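Local coordinates for protein nucleoside-diphosphate-sugar pyrophosphorylase (Vibrio cholerae, PDB 4EVW) that probably transfers nucleotidyl groups to sugar phosphates, making nucleoside-diphosphate sugars with release of pyrophosphate, at residues K22-A27 with A60-E65; K66-Q69 with Q74-I77; E135-G140 with V229-V234; K148-H151 with V157-T160; L184-E189 with Y209-Q214. The protein carries 1 engineered substitution. One frame throughout, in Å; residues are numbered along the deposited sequence. Where two conformers were deposited one is given.

Interaction 1 (K22-A27 with A60-E65)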
# COMPACT_ATOMS: atom_id res chain seq x y z
N LYS A 22 6.05 -3.80 -14.52
CA LYS A 22 6.91 -2.82 -13.87
C LYS A 22 7.75 -3.31 -12.70
O LYS A 22 8.92 -2.94 -12.58
CB LYS A 22 6.06 -1.61 -13.47
CG LYS A 22 6.31 -1.03 -12.10
CD LYS A 22 5.26 0.02 -11.78
CE LYS A 22 3.85 -0.54 -11.94
NZ LYS A 22 3.58 -1.69 -11.03
N TYR A 23 7.19 -4.16 -11.83
CA TYR A 23 7.96 -4.63 -10.69
C TYR A 23 9.14 -5.53 -11.05
O TYR A 23 10.00 -5.80 -10.20
CB TYR A 23 7.05 -5.32 -9.66
CG TYR A 23 6.04 -6.28 -10.23
CD1 TYR A 23 4.71 -5.91 -10.39
CD2 TYR A 23 6.42 -7.57 -10.61
CE1 TYR A 23 3.77 -6.80 -10.92
CE2 TYR A 23 5.50 -8.47 -11.14
CZ TYR A 23 4.18 -8.08 -11.29
OH TYR A 23 3.26 -8.96 -11.82
N MSE A 24 9.20 -5.99 -12.30
CA MSE A 24 10.31 -6.83 -12.75
C MSE A 24 11.38 -6.02 -13.45
O MSE A 24 12.43 -6.55 -13.82
CB MSE A 24 9.81 -7.94 -13.68
CG MSE A 24 8.94 -8.98 -13.01
SE MSE A 24 8.52 -10.47 -14.19
CE MSE A 24 7.33 -11.46 -13.03
N LEU A 25 11.12 -4.73 -13.67
CA LEU A 25 12.11 -3.88 -14.33
C LEU A 25 13.30 -3.73 -13.39
O LEU A 25 13.15 -3.81 -12.17
CB LEU A 25 11.50 -2.52 -14.68
CG LEU A 25 10.34 -2.63 -15.67
CD1 LEU A 25 9.87 -1.25 -16.08
CD2 LEU A 25 10.79 -3.43 -16.90
N GLU A 26 14.48 -3.53 -13.97
CA GLU A 26 15.70 -3.42 -13.17
C GLU A 26 16.27 -2.01 -13.11
O GLU A 26 16.08 -1.20 -14.02
CB GLU A 26 16.76 -4.39 -13.70
CG GLU A 26 16.34 -5.86 -13.61
CD GLU A 26 17.36 -6.81 -14.22
OE1 GLU A 26 18.55 -6.73 -13.85
OE2 GLU A 26 16.98 -7.64 -15.07
N ALA A 27 16.96 -1.71 -12.02
CA ALA A 27 17.58 -0.42 -11.82
C ALA A 27 18.67 -0.54 -10.76
O ALA A 27 18.45 -1.09 -9.68
CB ALA A 27 16.54 0.62 -11.38
N ALA A 60 4.08 -15.21 -9.31
CA ALA A 60 4.16 -15.92 -8.04
C ALA A 60 5.55 -16.52 -7.86
O ALA A 60 6.14 -16.43 -6.78
CB ALA A 60 3.10 -17.02 -7.97
N VAL A 61 6.08 -17.12 -8.92
CA VAL A 61 7.41 -17.71 -8.86
C VAL A 61 8.47 -16.63 -8.66
O VAL A 61 9.38 -16.79 -7.84
CB VAL A 61 7.72 -18.51 -10.16
CG1 VAL A 61 9.20 -18.86 -10.22
CG2 VAL A 61 6.88 -19.78 -10.19
N PHE A 62 8.34 -15.52 -9.39
CA PHE A 62 9.28 -14.40 -9.27
C PHE A 62 9.33 -13.88 -7.83
O PHE A 62 10.41 -13.72 -7.25
CB PHE A 62 8.86 -13.28 -10.23
CG PHE A 62 9.57 -11.96 -9.99
CD1 PHE A 62 10.80 -11.70 -10.59
CD2 PHE A 62 8.99 -10.98 -9.19
CE1 PHE A 62 11.44 -10.47 -10.39
CE2 PHE A 62 9.63 -9.76 -8.98
CZ PHE A 62 10.85 -9.50 -9.58
N VAL A 63 8.16 -13.63 -7.25
CA VAL A 63 8.07 -13.13 -5.88
C VAL A 63 8.64 -14.11 -4.87
O VAL A 63 9.38 -13.72 -3.97
CB VAL A 63 6.61 -12.79 -5.50
CG1 VAL A 63 6.51 -12.42 -4.02
CG2 VAL A 63 6.12 -11.64 -6.36
N ARG A 64 8.29 -15.38 -5.01
CA ARG A 64 8.79 -16.38 -4.08
C ARG A 64 10.32 -16.43 -4.12
O ARG A 64 10.97 -16.46 -3.08
CB ARG A 64 8.21 -17.75 -4.39
CG ARG A 64 8.59 -18.79 -3.35
CD ARG A 64 7.74 -20.05 -3.45
NE ARG A 64 6.36 -19.85 -3.01
CZ ARG A 64 5.96 -19.81 -1.74
NH1 ARG A 64 6.83 -19.96 -0.76
NH2 ARG A 64 4.67 -19.64 -1.46
N GLU A 65 10.88 -16.41 -5.32
CA GLU A 65 12.34 -16.45 -5.46
C GLU A 65 13.01 -15.21 -4.87
O GLU A 65 13.99 -15.32 -4.13
CB GLU A 65 12.74 -16.60 -6.93
CG GLU A 65 12.54 -18.00 -7.50
CD GLU A 65 13.00 -18.12 -8.95
OE1 GLU A 65 13.59 -17.16 -9.47
OE2 GLU A 65 12.76 -19.18 -9.56
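The phenyl ring of Phe62 reaches from its helix to the short 3-10 turn at Lys22-Met24 and is met there by selenomethionine Met24. Met24 CG stands over one face of the ring, 3.9 Å from the centroid and only 9° off the ring normal, a CH-pi contact near the middle of the face. The chain then runs on, extended, back toward the root of the phenylalanine, where its methyl CE lies 3.7 Å from Phe62 CB. Between them the selenium sits 4.7 Å from the ring centroid in an oblique Met-aromatic contact. The two side chains therefore run alongside each other head to tail, the methyl end of Met24 beside the root of Phe62. This overlap depends on Phe62 holding CG anti to its backbone N (chi1 168°), which sends the ring out from the helix. Tyr23 adds a looser contact: its backbone O lies 3.8 Å from Phe62 CZ, and its CD2 is 4.2 Å from Phe62 CE2. No hydrogen bond links the two segments directly, but the Tyr23 hydroxyl is hydrogen-bonded to Thr59 OG1, at the start of the same helix. Further out, a bond from Leu25 N to Lys22 O (3.0 Å) closes the turn, and Lys22 N is tied to Ser10 OG. The turn opens at Lys22, which probably corresponds to the lysine of the sugar nucleotidyltransferase signature, so the contact packs helix 59-70 of the Rossmann-like fold behind a loop likely to border the active site.

Interaction 2 (K66-Q69 with Q74-I77)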
# COMPACT_ATOMS: atom_id res chain seq x y z
N LYS A 66 12.48 -14.03 -5.20
CA LYS A 66 13.05 -12.78 -4.69
C LYS A 66 12.90 -12.65 -3.18
O LYS A 66 13.85 -12.24 -2.50
CB LYS A 66 12.40 -11.58 -5.38
CG LYS A 66 12.66 -11.49 -6.87
CD LYS A 66 14.13 -11.25 -7.19
CE LYS A 66 14.38 -11.30 -8.69
NZ LYS A 66 15.74 -10.84 -9.07
N ALA A 67 11.73 -12.99 -2.65
CA ALA A 67 11.52 -12.90 -1.20
C ALA A 67 12.48 -13.81 -0.45
O ALA A 67 13.05 -13.43 0.58
CB ALA A 67 10.07 -13.28 -0.85
N THR A 68 12.66 -15.02 -0.96
CA THR A 68 13.55 -15.99 -0.32
C THR A 68 14.96 -15.44 -0.34
O THR A 68 15.70 -15.48 0.64
CB THR A 68 13.56 -17.32 -1.09
OG1 THR A 68 12.23 -17.85 -1.11
CG2 THR A 68 14.50 -18.32 -0.44
N GLN A 69 15.34 -14.91 -1.50
CA GLN A 69 16.66 -14.37 -1.65
C GLN A 69 16.93 -13.18 -0.75
O GLN A 69 18.04 -13.01 -0.26
CB GLN A 69 16.85 -14.00 -3.09
CG GLN A 69 18.23 -13.58 -3.42
CD GLN A 69 18.37 -13.37 -4.89
OE1 GLN A 69 17.45 -13.66 -5.66
NE2 GLN A 69 19.52 -12.88 -5.30
N GLN A 74 9.34 -15.11 6.82
CA GLN A 74 7.96 -15.58 6.79
C GLN A 74 7.17 -14.77 5.79
O GLN A 74 6.98 -13.56 5.96
CB GLN A 74 7.31 -15.47 8.18
CG GLN A 74 7.69 -16.58 9.15
CD GLN A 74 7.45 -17.98 8.59
OE1 GLN A 74 6.36 -18.31 8.10
NE2 GLN A 74 8.47 -18.83 8.67
N PHE A 75 6.72 -15.43 4.74
CA PHE A 75 5.92 -14.72 3.76
C PHE A 75 4.90 -15.63 3.11
O PHE A 75 5.06 -16.86 3.08
CB PHE A 75 6.81 -14.02 2.72
CG PHE A 75 7.54 -14.96 1.80
CD1 PHE A 75 6.96 -15.38 0.61
CD2 PHE A 75 8.83 -15.39 2.11
CE1 PHE A 75 7.66 -16.23 -0.26
CE2 PHE A 75 9.53 -16.24 1.25
CZ PHE A 75 8.94 -16.66 0.07
N TYR A 76 3.85 -15.01 2.61
CA TYR A 76 2.76 -15.71 1.98
C TYR A 76 2.49 -15.06 0.64
O TYR A 76 2.73 -13.87 0.44
CB TYR A 76 1.51 -15.60 2.86
CG TYR A 76 1.74 -15.97 4.30
CD1 TYR A 76 1.75 -17.31 4.70
CD2 TYR A 76 1.97 -14.99 5.27
CE1 TYR A 76 1.98 -17.65 6.03
CE2 TYR A 76 2.20 -15.33 6.60
CZ TYR A 76 2.20 -16.66 6.98
OH TYR A 76 2.42 -16.99 8.30
N ILE A 77 2.00 -15.86 -0.29
CA ILE A 77 1.68 -15.34 -1.60
C ILE A 77 0.25 -15.72 -1.90
O ILE A 77 -0.14 -16.88 -1.80
CB ILE A 77 2.61 -15.93 -2.68
CG1 ILE A 77 4.04 -15.48 -2.43
CG2 ILE A 77 2.14 -15.49 -4.07
CD1 ILE A 77 5.05 -16.07 -3.40
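The Phe75 ring is the one flat group of this contact, and Ala67 CB sits squarely on one of its faces. That methyl carbon is 3.6 Å from the ring centroid and 9° off the normal, a CH-pi contact over the centre, so that all six ring carbons are at much the same distance from it. At the rim, near the ring plane, Thr68 OG1 lies 3.7 Å from Phe75 CZ. The hydroxyl is not without a polar partner, since it is hydrogen-bonded to Arg64 O one turn back in the helix; toward the ring it makes van der Waals contact alone. Phe75 gains this placement by setting CG between its backbone N and carbonyl carbon (chi1 69°), which leaves the ring lying against the helix surface. The backbones stay well apart, Ala67 CA and Phe75 CA being 7.7 Å from each other, and no hydrogen bond passes between the segments. Phe75 also touches Phe49 and Phe51 of the neighbouring parallel strand, and Ala67 rests on Phe51, so the helix is seated on two strands at once. Further along strand 75-80, Ile77 packs on Val63 and Arg64, preceding residues of the same helix. Strand 49-54, helix 59-70 and strand 75-80 form a beta-alpha-beta unit, and this is its helix-on-sheet packing close to the turn that leads back into the second strand, as in Rossmann-like folds.

Interaction 3 (E135-G140 with V229-V234)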
# COMPACT_ATOMS: atom_id res chain seq x y z
N GLU A 135 0.83 7.29 6.49
CA GLU A 135 2.11 7.97 6.39
C GLU A 135 1.91 9.05 5.34
O GLU A 135 1.35 8.78 4.27
CB GLU A 135 3.18 6.98 5.94
CG GLU A 135 4.57 7.55 5.90
CD GLU A 135 5.56 6.51 5.43
OE1 GLU A 135 5.54 6.19 4.22
OE2 GLU A 135 6.34 6.01 6.26
N VAL A 136 2.35 10.26 5.63
CA VAL A 136 2.16 11.36 4.70
C VAL A 136 3.41 12.21 4.50
O VAL A 136 4.35 12.15 5.29
CB VAL A 136 1.01 12.30 5.17
CG1 VAL A 136 -0.31 11.54 5.20
CG2 VAL A 136 1.33 12.87 6.56
N PHE A 137 3.42 12.99 3.42
CA PHE A 137 4.52 13.90 3.15
C PHE A 137 3.89 15.20 2.64
O PHE A 137 2.72 15.23 2.24
CB PHE A 137 5.51 13.34 2.11
CG PHE A 137 4.98 13.30 0.71
CD1 PHE A 137 4.06 12.34 0.32
CD2 PHE A 137 5.41 14.23 -0.23
CE1 PHE A 137 3.58 12.30 -0.98
CE2 PHE A 137 4.93 14.20 -1.53
CZ PHE A 137 4.01 13.23 -1.91
N GLN A 138 4.67 16.27 2.66
CA GLN A 138 4.20 17.57 2.22
C GLN A 138 4.32 17.56 0.69
O GLN A 138 5.39 17.81 0.15
CB GLN A 138 5.09 18.67 2.81
CG GLN A 138 4.40 20.01 2.99
CD GLN A 138 3.52 20.06 4.22
OE1 GLN A 138 4.01 20.07 5.35
NE2 GLN A 138 2.21 20.09 4.01
N GLY A 139 3.22 17.26 0.01
CA GLY A 139 3.28 17.15 -1.44
C GLY A 139 2.67 18.19 -2.36
O GLY A 139 1.76 18.93 -1.99
N GLY A 140 3.18 18.21 -3.59
CA GLY A 140 2.70 19.16 -4.57
C GLY A 140 1.65 18.61 -5.52
O GLY A 140 1.68 17.43 -5.89
N VAL A 229 11.11 9.38 0.76
CA VAL A 229 10.25 8.59 -0.11
C VAL A 229 10.61 8.81 -1.58
O VAL A 229 10.87 9.94 -2.00
CB VAL A 229 8.74 8.91 0.12
CG1 VAL A 229 8.45 10.37 -0.20
CG2 VAL A 229 7.87 7.99 -0.72
N ILE A 230 10.68 7.73 -2.34
CA ILE A 230 11.00 7.80 -3.76
C ILE A 230 9.86 7.13 -4.51
O ILE A 230 9.52 5.98 -4.22
CB ILE A 230 12.31 7.07 -4.09
CG1 ILE A 230 13.48 7.76 -3.38
CG2 ILE A 230 12.54 7.05 -5.61
CD1 ILE A 230 14.70 6.88 -3.20
N PHE A 231 9.26 7.85 -5.44
CA PHE A 231 8.16 7.29 -6.22
C PHE A 231 8.69 6.82 -7.57
O PHE A 231 9.46 7.51 -8.22
CB PHE A 231 7.07 8.34 -6.42
CG PHE A 231 6.45 8.81 -5.14
CD1 PHE A 231 5.64 7.96 -4.39
CD2 PHE A 231 6.68 10.09 -4.67
CE1 PHE A 231 5.06 8.39 -3.20
CE2 PHE A 231 6.12 10.53 -3.47
CZ PHE A 231 5.31 9.68 -2.74
N CYS A 232 8.25 5.63 -7.97
CA CYS A 232 8.69 5.04 -9.22
C CYS A 232 7.48 4.32 -9.82
O CYS A 232 7.55 3.14 -10.16
CB CYS A 232 9.81 4.05 -8.93
SG CYS A 232 10.89 3.69 -10.32
N GLY A 233 6.37 5.04 -9.93
CA GLY A 233 5.14 4.45 -10.43
C GLY A 233 4.72 4.74 -11.86
O GLY A 233 3.76 4.14 -12.35
N VAL A 234 5.39 5.68 -12.52
CA VAL A 234 5.10 6.00 -13.91
C VAL A 234 6.42 5.95 -14.66
O VAL A 234 7.49 6.11 -14.06
CB VAL A 234 4.42 7.39 -14.06
CG1 VAL A 234 3.10 7.41 -13.30
CG2 VAL A 234 5.34 8.48 -13.55
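Phe137 and Phe231 carry this contact, their rings converging across the gap between the segments. The closest atoms are Phe137 CE1 and Phe231 CZ, 3.6 Å apart, with Phe137 CZ and Phe231 CE2 following at 3.8 Å. Phe137 CE1 arrives at the edge of the Phe231 ring, near its plane, whereas Phe231 CZ meets the Phe137 ring obliquely. With the centroids 5.4 Å apart and the planes inclined at 48°, the pair is neither a stack nor a T-shaped arrangement, and the meeting is one of rim carbons. Torsions bring the rings together: Phe137 places CG between its backbone N and carbonyl carbon (chi1 72°), while Phe231 has CG anti to its carbonyl carbon (chi1 -62°). Val229, the third residue with surface buried here, works mostly from within its own segment. Its CG2 lies 3.6 Å above the plane of the Phe231 ring, displaced toward the rim, and so lines one face of the ring that Phe137 touches at the edge. Trp144 joins the group, meeting Phe137 edge-to-face and Phe231 at an intermediate tilt, and Arg226 packs on both phenylalanines. No hydrogen bond crosses between the segments. Phe137 belongs to strand 132-138 of the large mixed sheet and Phe231 to the short strand that pairs with 116-117, so this small aromatic cluster joins the main sheet to the two-stranded sheet of 116-117 and 230-231.

Interaction 4 (K148-H151 with V157-T160)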
# COMPACT_ATOMS: atom_id res chain seq x y z
N LYS A 148 -6.67 14.84 6.13
CA LYS A 148 -6.95 16.14 6.72
C LYS A 148 -6.72 16.11 8.23
O LYS A 148 -7.29 15.29 8.95
CB LYS A 148 -8.39 16.56 6.42
CG LYS A 148 -8.78 17.94 6.92
CD LYS A 148 -10.22 18.26 6.57
CE LYS A 148 -10.65 19.63 7.09
NZ LYS A 148 -12.12 19.84 6.94
N PRO A 149 -5.86 17.02 8.74
CA PRO A 149 -5.56 17.09 10.17
C PRO A 149 -6.66 17.78 10.98
O PRO A 149 -7.44 18.56 10.44
CB PRO A 149 -4.24 17.86 10.20
CG PRO A 149 -4.42 18.83 9.07
CD PRO A 149 -5.06 17.98 7.97
N GLU A 150 -6.71 17.47 12.27
CA GLU A 150 -7.70 18.06 13.18
C GLU A 150 -7.26 19.49 13.48
O GLU A 150 -8.02 20.44 13.28
CB GLU A 150 -7.78 17.23 14.46
CG GLU A 150 -9.01 17.50 15.31
CD GLU A 150 -9.06 16.61 16.54
OE1 GLU A 150 -10.15 16.10 16.86
OE2 GLU A 150 -8.00 16.43 17.18
N HIS A 151 -6.04 19.65 13.99
CA HIS A 151 -5.46 20.96 14.28
C HIS A 151 -3.98 20.85 14.59
O HIS A 151 -3.46 19.75 14.82
CB HIS A 151 -6.21 21.69 15.41
CG HIS A 151 -6.33 20.91 16.68
ND1 HIS A 151 -5.25 20.58 17.47
CD2 HIS A 151 -7.42 20.41 17.32
CE1 HIS A 151 -5.66 19.91 18.53
NE2 HIS A 151 -6.98 19.80 18.46
N VAL A 157 -6.34 12.40 12.42
CA VAL A 157 -6.89 12.61 11.08
C VAL A 157 -8.41 12.59 11.17
O VAL A 157 -8.99 11.69 11.77
CB VAL A 157 -6.41 11.51 10.10
CG1 VAL A 157 -7.08 11.70 8.74
CG2 VAL A 157 -4.90 11.58 9.94
N ILE A 158 -9.06 13.59 10.57
CA ILE A 158 -10.51 13.65 10.62
C ILE A 158 -11.18 13.28 9.30
O ILE A 158 -12.38 13.06 9.26
CB ILE A 158 -11.01 15.07 11.02
CG1 ILE A 158 -10.46 16.11 10.06
CG2 ILE A 158 -10.60 15.37 12.45
CD1 ILE A 158 -10.97 17.52 10.32
N GLN A 159 -10.39 13.21 8.23
CA GLN A 159 -10.95 12.89 6.92
C GLN A 159 -9.86 12.56 5.90
O GLN A 159 -8.74 13.06 6.01
CB GLN A 159 -11.77 14.09 6.41
CG GLN A 159 -12.49 13.90 5.08
CD GLN A 159 -13.15 15.18 4.58
OE1 GLN A 159 -13.30 16.14 5.34
NE2 GLN A 159 -13.54 15.20 3.32
N THR A 160 -10.19 11.71 4.94
CA THR A 160 -9.26 11.39 3.86
C THR A 160 -10.05 11.51 2.56
O THR A 160 -11.28 11.39 2.56
CB THR A 160 -8.68 9.94 3.94
OG1 THR A 160 -9.75 8.99 3.86
CG2 THR A 160 -7.90 9.74 5.23
O HOH W 1 -13.63 16.91 7.62
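Lys148 N donates to Gln159 O over 2.7 Å, nearly straight at the hydrogen (170°), the shorter of the two backbone bonds between these strands. In return Lys148 O accepts from Ile158 N at 2.9 Å, and the same oxygen has a CA-H...O contact with Val157 CA. Together they tie strands 146-149 and 157-161 into an antiparallel beta hairpin. Because Lys148 bonds to two successive residues, Ile158 and Gln159, the second strand bears a beta bulge, and the backbone of Ile158 is turned to a helix-like psi of -13°. Beyond it, Pro149 and Val157 form a non-hydrogen-bonded pair.

At the surface the side chains meet mainly through their aliphatic parts. Lys148 runs fully extended past the end of Ile158, its CE 3.9 Å from Ile158 CD1, and its CD is equally far from Gln159 OE1. Val157 turns to the other side, onto Ile213 and Tyr221. Ile158 sets CG1 between its backbone N and carbonyl carbon (chi1 57°), which puts CD1 3.7 Å from Pro149 O; its other branch crosses Glu150 at about a right angle, with Ile158 CG2 3.9 Å from Glu150 CG.

Interaction 5 (L184-E189 with Y209-Q214). Engineered in segment 209-214: Glu211 (natural residue Leu).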
# COMPACT_ATOMS: atom_id res chain seq x y z
N LEU A 184 -11.10 -4.96 7.26
CA LEU A 184 -12.16 -5.69 6.57
C LEU A 184 -13.55 -5.11 6.82
O LEU A 184 -14.40 -5.10 5.92
CB LEU A 184 -12.11 -7.17 6.95
CG LEU A 184 -10.85 -7.90 6.45
CD1 LEU A 184 -10.84 -9.33 6.97
CD2 LEU A 184 -10.79 -7.88 4.93
N GLU A 185 -13.79 -4.61 8.02
CA GLU A 185 -15.08 -4.01 8.34
C GLU A 185 -15.25 -2.69 7.58
O GLU A 185 -16.32 -2.40 7.05
CB GLU A 185 -15.19 -3.76 9.84
CG GLU A 185 -16.53 -3.20 10.27
CD GLU A 185 -17.69 -4.14 9.99
OE1 GLU A 185 -17.46 -5.34 9.73
OE2 GLU A 185 -18.85 -3.67 10.05
N ALA A 186 -14.18 -1.89 7.50
CA ALA A 186 -14.26 -0.63 6.76
C ALA A 186 -14.52 -0.93 5.29
O ALA A 186 -15.29 -0.22 4.62
CB ALA A 186 -12.97 0.15 6.92
N TYR A 187 -13.87 -1.97 4.77
CA TYR A 187 -14.04 -2.37 3.38
C TYR A 187 -15.49 -2.76 3.12
O TYR A 187 -16.09 -2.34 2.13
CB TYR A 187 -13.16 -3.56 3.04
CG TYR A 187 -13.28 -3.96 1.59
CD1 TYR A 187 -12.55 -3.29 0.60
CD2 TYR A 187 -14.13 -4.99 1.20
CE1 TYR A 187 -12.67 -3.64 -0.74
CE2 TYR A 187 -14.27 -5.35 -0.14
CZ TYR A 187 -13.53 -4.67 -1.10
OH TYR A 187 -13.63 -5.04 -2.43
N ARG A 188 -16.04 -3.55 4.00
CA ARG A 188 -17.41 -4.02 3.86
C ARG A 188 -18.35 -2.86 3.85
O ARG A 188 -19.20 -2.79 3.04
CB ARG A 188 -17.80 -4.94 5.00
CG ARG A 188 -17.23 -6.31 4.86
CD ARG A 188 -17.94 -7.25 5.79
NE ARG A 188 -17.44 -7.11 7.16
CZ ARG A 188 -16.37 -7.75 7.62
NH1 ARG A 188 -15.70 -8.58 6.83
NH2 ARG A 188 -15.98 -7.57 8.87
N GLU A 189 -18.19 -1.92 4.74
CA GLU A 189 -19.04 -0.75 4.80
C GLU A 189 -18.88 0.08 3.52
O GLU A 189 -19.87 0.51 2.93
CB GLU A 189 -18.68 0.10 6.01
CG GLU A 189 -19.06 -0.54 7.33
CD GLU A 189 -20.57 -0.52 7.57
OE1 GLU A 189 -21.27 0.22 6.85
OE2 GLU A 189 -21.03 -1.22 8.49
N TYR A 209 -10.42 4.84 5.53
CA TYR A 209 -10.25 5.43 6.85
C TYR A 209 -11.46 6.26 7.28
O TYR A 209 -11.72 6.39 8.48
CB TYR A 209 -8.98 6.26 6.88
CG TYR A 209 -7.73 5.42 6.97
CD1 TYR A 209 -7.30 4.88 8.19
CD2 TYR A 209 -6.97 5.16 5.83
CE1 TYR A 209 -6.15 4.11 8.27
CE2 TYR A 209 -5.81 4.38 5.90
CZ TYR A 209 -5.40 3.87 7.12
OH TYR A 209 -4.24 3.15 7.18
N ASN A 210 -12.22 6.79 6.33
CA ASN A 210 -13.40 7.58 6.70
C ASN A 210 -14.42 6.71 7.43
O ASN A 210 -15.11 7.20 8.32
CB ASN A 210 -14.02 8.23 5.47
CG ASN A 210 -13.15 9.32 4.90
OD1 ASN A 210 -12.63 10.16 5.63
ND2 ASN A 210 -12.98 9.32 3.58
N GLU A 211 -14.50 5.44 7.06
CA GLU A 211 -15.43 4.53 7.72
C GLU A 211 -14.97 4.31 9.16
O GLU A 211 -15.78 4.27 10.09
CB GLU A 211 -15.48 3.18 6.98
CG GLU A 211 -15.91 3.25 5.51
CD GLU A 211 -17.38 3.61 5.32
OE1 GLU A 211 -18.13 3.58 6.31
OE2 GLU A 211 -17.78 3.91 4.17
N LEU A 212 -13.66 4.18 9.35
CA LEU A 212 -13.11 3.97 10.68
C LEU A 212 -13.22 5.22 11.55
O LEU A 212 -13.54 5.14 12.74
CB LEU A 212 -11.64 3.53 10.59
CG LEU A 212 -11.39 2.21 9.84
CD1 LEU A 212 -9.92 1.83 9.95
CD2 LEU A 212 -12.26 1.11 10.43
N ILE A 213 -12.96 6.38 10.96
CA ILE A 213 -13.05 7.64 11.69
C ILE A 213 -14.50 7.88 12.13
O ILE A 213 -14.75 8.32 13.25
CB ILE A 213 -12.55 8.81 10.81
CG1 ILE A 213 -11.04 8.67 10.59
CG2 ILE A 213 -12.87 10.16 11.46
CD1 ILE A 213 -10.47 9.61 9.55
N GLN A 214 -15.45 7.59 11.25
CA GLN A 214 -16.86 7.77 11.60
C GLN A 214 -17.26 6.89 12.77
O GLN A 214 -18.09 7.28 13.59
CB GLN A 214 -17.75 7.47 10.39
CG GLN A 214 -17.87 8.64 9.43
CD GLN A 214 -18.52 8.23 8.13
OE1 GLN A 214 -19.41 7.39 8.11
NE2 GLN A 214 -18.08 8.84 7.03
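The apolar part of this contact centres on Ala186, whose small side chain lets the two helices come close. Its CB touches Leu212 CD2 at 3.7 Å and Glu211 CB at 3.9 Å. Leu212 brings this branch in with CG anti to its carbonyl carbon (chi1 -61°). Backbone and side chain meet where Glu211 CG lies 3.6 Å from Ala186 O.

Polar groups border this centre without bonding across it. Glu211 is an engineered residue, leucine in the natural sequence; folded back at its second torsion, it lays OE1 3.5 Å from Glu189 CB, over the aliphatic start of that chain. The two carboxylates come within 4.6 Å, Glu189 OE1 to Glu211 OE1, and would probably repel each other. A bound magnesium ion about 4 Å from the nearest part of the Glu211 side chain, and Lys215 packed on Glu189, may ease this. The one salt bridge stays inside the first helix: Arg188 grips Glu185 OE1 side-on with NE and NH2, the latter at 2.8 Å, with the oxygen near the guanidinium plane.

Further out, Leu212 packs on Phe177, whose ring stacks with that of Tyr209, while Leu184 and Tyr187 face helix 87-100. The segment axes cross at 105° with a closest approach of 8.6 Å; within the helical layer beside the central sheet, this is near-perpendicular helix-helix packing around an alanine.

Overall arrangement
Interactions 1 and 2 follow one another along helix 59-70 and touch, through Ile77 with Ala60 and Arg64: one face of the helix meets a loop, another the sheet. Interactions 4 and 5 lie on the opposite side of the chain's centre from interaction 1 and meet at a probable hydrogen bond from Asn210 ND2 to Thr160 O; both are nested in the chain loop closed by interaction 3, which sits nearest the centre. Interaction 5 is buried, interactions 1 to 3 are partly so, and interaction 4 lies at the surface. Aromatic rings dominate interactions 1 to 3, close helix packing interaction 5, and backbone hydrogen bonds cross only in the hairpin of interaction 4.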